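PDB 6UVU: ArsR family transcriptional regulator from Comamonas testosteroni, which probably binds DNA as a dimeric transcriptional repressor of the ArsR family and responds to trivalent antimony. Local coordinates for residues L77-R87 with Y97-L105. Sequence-based numbering, arbitrary orientation.
Sequences LQRLADRRILR and YRIVDPCVL
Arg-87 and Arg-98 exchange two backbone hydrogen bonds as a hydrogen-bonded antiparallel pair: Arg-87 N reaches Arg-98 O at 2.7 Å, and Arg-98 N returns to Arg-87 O at 3.0 Å. One residue back, Leu-86 is paired with Ile-99 in a non-hydrogen-bonded bridge whose side chains diverge. The ladder then ends in a fork, for Ile-85 O accepts from both Val-100 N (2.9 Å) and Asp-101 N, the second bond longer at 3.3 Å and more bent. Both donors approach from the same face of the carbonyl plane. These bonds close the base of the beta hairpin, the wing of a winged helix-turn-helix fold, and tie the Schellman turn ending helix 70-82 to the start of helix 102-121. There Asp-101 is the N-cap: its OD1 receives Val-104 N at 3.0 Å, from above the carboxylate plane.

Apolar side chains pack beside this base. The ring of Tyr-97 lies flat over Leu-77, whose CB sits 3.6 Å from the ring centroid and 13° off its normal, a CH-pi contact, while Leu-77 CD1 meets the same face near Tyr-97 CD2. A serine in place of Tyr-97 would probably strip Leu-77 of this aromatic cover and open a gap between helix 70-82 and the wing. Leu-86 CD2 packs on Ile-99 CG1, and Leu-51 of helix 42-54 touches both residues. With its CG1 beside the backbone N (chi1 -54°), Ile-85 swings CD1 back to Val-104 CG2 at 3.8 Å.

Electrostatically, the two arginine side chains run side by side, their guanidinium planes 26° apart; such like charges probably disfavour closer approach. Ala-11 of the second subunit packs against Arg-98 and Val-100.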
loop_
_atom_site.group_PDB
_atom_site.type_symbol
_atom_site.label_atom_id
_atom_site.label_comp_id
_atom_site.label_asym_id
_atom_site.label_seq_id
_atom_site.Cartn_x
_atom_site.Cartn_y
_atom_site.Cartn_z
ATOM N N LEU B 77 -14.343 -0.094 13.285
ATOM C CA LEU B 77 -13.222 -0.084 14.219
ATOM C C LEU B 77 -13.080 -1.421 14.941
ATOM O O LEU B 77 -11.959 -1.925 15.107
ATOM C CB LEU B 77 -13.372 1.063 15.217
ATOM C CG LEU B 77 -13.228 2.467 14.636
ATOM C CD1 LEU B 77 -13.649 3.482 15.657
ATOM C CD2 LEU B 77 -11.808 2.728 14.189
ATOM N N GLN B 78 -14.188 -2.026 15.377
ATOM C CA GLN B 78 -14.033 -3.328 16.020
ATOM C C GLN B 78 -13.452 -4.365 15.054
ATOM O O GLN B 78 -12.704 -5.250 15.481
ATOM C CB GLN B 78 -15.345 -3.817 16.647
ATOM C CG GLN B 78 -16.638 -3.238 16.100
ATOM C CD GLN B 78 -17.759 -3.200 17.155
ATOM O OE1 GLN B 78 -17.628 -3.798 18.229
ATOM N NE2 GLN B 78 -18.857 -2.490 16.852
ATOM N N ARG B 79 -13.714 -4.239 13.747
ATOM C CA ARG B 79 -13.087 -5.153 12.787
ATOM C C ARG B 79 -11.579 -4.952 12.729
ATOM O O ARG B 79 -10.814 -5.926 12.710
ATOM C CB ARG B 79 -13.683 -4.979 11.387
ATOM C CG ARG B 79 -15.178 -5.117 11.311
ATOM C CD ARG B 79 -15.611 -6.541 11.637
ATOM N NE ARG B 79 -16.855 -6.508 12.393
ATOM C CZ ARG B 79 -16.916 -6.568 13.721
ATOM N NH1 ARG B 79 -18.089 -6.512 14.329
ATOM N NH2 ARG B 79 -15.807 -6.702 14.446
ATOM N N LEU B 80 -11.128 -3.689 12.636
ATOM C CA LEU B 80 -9.686 -3.420 12.641
ATOM C C LEU B 80 -9.042 -3.943 13.922
ATOM O O LEU B 80 -7.922 -4.468 13.900
ATOM C CB LEU B 80 -9.405 -1.915 12.492
ATOM C CG LEU B 80 -9.166 -1.241 11.124
ATOM C CD1 LEU B 80 -8.522 -2.187 10.116
ATOM C CD2 LEU B 80 -10.444 -0.635 10.559
ATOM N N ALA B 81 -9.734 -3.778 15.056
ATOM C CA ALA B 81 -9.281 -4.382 16.303
ATOM C C ALA B 81 -9.243 -5.906 16.200
ATOM O O ALA B 81 -8.259 -6.530 16.610
ATOM C CB ALA B 81 -10.185 -3.933 17.458
ATOM N N ASP B 82 -10.299 -6.523 15.646
ATOM C CA ASP B 82 -10.287 -7.975 15.413
ATOM C C ASP B 82 -9.049 -8.404 14.626
ATOM O O ASP B 82 -8.413 -9.413 14.955
ATOM C CB ASP B 82 -11.556 -8.425 14.670
ATOM C CG ASP B 82 -12.811 -8.306 15.517
ATOM O OD1 ASP B 82 -12.692 -8.187 16.751
ATOM O OD2 ASP B 82 -13.925 -8.337 14.953
ATOM N N ARG B 83 -8.673 -7.634 13.597
ATOM C CA ARG B 83 -7.496 -7.966 12.800
ATOM C C ARG B 83 -6.205 -7.524 13.465
ATOM O O ARG B 83 -5.144 -7.638 12.849
ATOM C CB ARG B 83 -7.592 -7.344 11.402
ATOM C CG ARG B 83 -8.955 -7.471 10.701
ATOM C CD ARG B 83 -9.190 -8.819 9.988
ATOM N NE ARG B 83 -9.417 -9.930 10.919
ATOM C CZ ARG B 83 -10.597 -10.260 11.448
ATOM N NH1 ARG B 83 -11.694 -9.568 11.157
ATOM N NH2 ARG B 83 -10.676 -11.291 12.282
ATOM N N ARG B 84 -6.278 -6.988 14.683
ATOM C CA ARG B 84 -5.112 -6.569 15.465
ATOM C C ARG B 84 -4.425 -5.339 14.884
ATOM O O ARG B 84 -3.229 -5.135 15.088
ATOM C CB ARG B 84 -4.108 -7.712 15.639
ATOM C CG ARG B 84 -4.651 -8.836 16.516
ATOM C CD ARG B 84 -3.880 -10.115 16.348
ATOM N NE ARG B 84 -3.663 -10.438 14.935
ATOM C CZ ARG B 84 -4.537 -11.069 14.151
ATOM N NH1 ARG B 84 -5.724 -11.460 14.621
ATOM N NH2 ARG B 84 -4.220 -11.302 12.885
ATOM N N ILE B 85 -5.160 -4.501 14.165
ATOM C CA ILE B 85 -4.556 -3.272 13.657
ATOM C C ILE B 85 -4.663 -2.174 14.713
ATOM O O ILE B 85 -3.787 -1.303 14.801
ATOM C CB ILE B 85 -5.219 -2.832 12.337
ATOM C CG1 ILE B 85 -5.214 -3.974 11.288
ATOM C CG2 ILE B 85 -4.561 -1.557 11.780
ATOM C CD1 ILE B 85 -3.861 -4.334 10.759
ATOM N N LEU B 86 -5.726 -2.219 15.508
ATOM C CA LEU B 86 -6.023 -1.250 16.543
ATOM C C LEU B 86 -6.026 -1.925 17.910
ATOM O O LEU B 86 -6.080 -3.151 18.029
ATOM C CB LEU B 86 -7.383 -0.589 16.299
ATOM C CG LEU B 86 -7.594 0.037 14.924
ATOM C CD1 LEU B 86 -8.943 0.682 14.825
ATOM C CD2 LEU B 86 -6.508 1.029 14.627
ATOM N N ARG B 87 -5.930 -1.098 18.941
ATOM C CA ARG B 87 -6.216 -1.480 20.318
ATOM C C ARG B 87 -7.466 -0.725 20.747
ATOM O O ARG B 87 -7.542 0.499 20.567
ATOM C CB ARG B 87 -5.031 -1.150 21.228
ATOM C CG ARG B 87 -5.210 -1.447 22.714
ATOM C CD ARG B 87 -3.874 -1.290 23.440
ATOM N NE ARG B 87 -4.012 -0.654 24.750
ATOM C CZ ARG B 87 -4.130 0.660 24.940
ATOM N NH1 ARG B 87 -4.144 1.490 23.901
ATOM N NH2 ARG B 87 -4.244 1.147 26.173
ATOM N N TYR B 97 -9.843 4.103 20.603
ATOM C CA TYR B 97 -9.164 3.270 19.608
ATOM C C TYR B 97 -7.826 3.886 19.235
ATOM O O TYR B 97 -7.751 5.091 18.987
ATOM C CB TYR B 97 -10.018 3.117 18.352
ATOM C CG TYR B 97 -11.207 2.210 18.521
ATOM C CD1 TYR B 97 -11.099 0.836 18.324
ATOM C CD2 TYR B 97 -12.444 2.728 18.859
ATOM C CE1 TYR B 97 -12.190 0.016 18.465
ATOM C CE2 TYR B 97 -13.538 1.915 18.996
ATOM C CZ TYR B 97 -13.408 0.569 18.804
ATOM O OH TYR B 97 -14.531 -0.205 18.962
ATOM N N ARG B 98 -6.782 3.060 19.183
ATOM C CA ARG B 98 -5.436 3.483 18.801
ATOM C C ARG B 98 -4.835 2.463 17.834
ATOM O O ARG B 98 -5.083 1.261 17.966
ATOM C CB ARG B 98 -4.531 3.623 20.026
ATOM C CG ARG B 98 -3.356 4.551 19.818
ATOM C CD ARG B 98 -2.388 4.507 20.992
ATOM N NE ARG B 98 -3.034 4.816 22.266
ATOM C CZ ARG B 98 -3.172 6.048 22.755
ATOM N NH1 ARG B 98 -2.712 7.086 22.064
ATOM N NH2 ARG B 98 -3.773 6.244 23.927
ATOM N N ILE B 99 -4.034 2.946 16.883
ATOM C CA ILE B 99 -3.311 2.097 15.938
ATOM C C ILE B 99 -2.120 1.474 16.654
ATOM O O ILE B 99 -1.251 2.187 17.169
ATOM C CB ILE B 99 -2.830 2.904 14.715
ATOM C CG1 ILE B 99 -3.985 3.465 13.885
ATOM C CG2 ILE B 99 -1.933 2.061 13.832
ATOM C CD1 ILE B 99 -3.520 4.470 12.838
ATOM N N VAL B 100 -2.048 0.146 16.654
ATOM C CA VAL B 100 -0.910 -0.557 17.235
ATOM C C VAL B 100 -0.153 -1.411 16.219
ATOM O O VAL B 100 0.812 -2.084 16.592
ATOM C CB VAL B 100 -1.341 -1.407 18.452
ATOM C CG1 VAL B 100 -1.857 -0.499 19.571
ATOM C CG2 VAL B 100 -2.401 -2.412 18.045
ATOM N N ASP B 101 -0.531 -1.382 14.941
ATOM C CA ASP B 101 0.288 -2.011 13.904
ATOM C C ASP B 101 1.252 -0.979 13.320
ATOM O O ASP B 101 0.814 -0.061 12.617
ATOM C CB ASP B 101 -0.608 -2.593 12.812
ATOM C CG ASP B 101 0.135 -3.530 11.872
ATOM O OD1 ASP B 101 1.243 -3.200 11.416
ATOM O OD2 ASP B 101 -0.405 -4.610 11.579
ATOM N N PRO B 102 2.569 -1.078 13.576
ATOM C CA PRO B 102 3.488 -0.087 12.990
ATOM C C PRO B 102 3.683 -0.260 11.486
ATOM O O PRO B 102 3.976 0.720 10.793
ATOM C CB PRO B 102 4.798 -0.327 13.755
ATOM C CG PRO B 102 4.755 -1.791 14.057
ATOM C CD PRO B 102 3.290 -2.128 14.313
ATOM N N CYS B 103 3.545 -1.475 10.956
ATOM C CA CYS B 103 3.612 -1.648 9.511
ATOM C C CYS B 103 2.501 -0.883 8.812
ATOM O O CYS B 103 2.740 -0.224 7.794
ATOM C CB CYS B 103 3.539 -3.132 9.157
ATOM S SG CYS B 103 4.916 -4.058 9.818
ATOM N N VAL B 104 1.275 -0.987 9.323
ATOM C CA VAL B 104 0.173 -0.188 8.797
ATOM C C VAL B 104 0.526 1.287 8.869
ATOM O O VAL B 104 0.253 2.050 7.934
ATOM C CB VAL B 104 -1.129 -0.510 9.559
ATOM C CG1 VAL B 104 -2.112 0.681 9.552
ATOM C CG2 VAL B 104 -1.794 -1.723 8.969
ATOM N N LEU B 105 1.203 1.696 9.952
ATOM C CA LEU B 105 1.485 3.110 10.165
ATOM C C LEU B 105 2.495 3.640 9.155
ATOM O O LEU B 105 2.290 4.704 8.571
ATOM C CB LEU B 105 1.984 3.341 11.587
ATOM C CG LEU B 105 2.118 4.814 11.937
ATOM C CD1 LEU B 105 0.754 5.496 11.861
ATOM C CD2 LEU B 105 2.712 4.948 13.330
#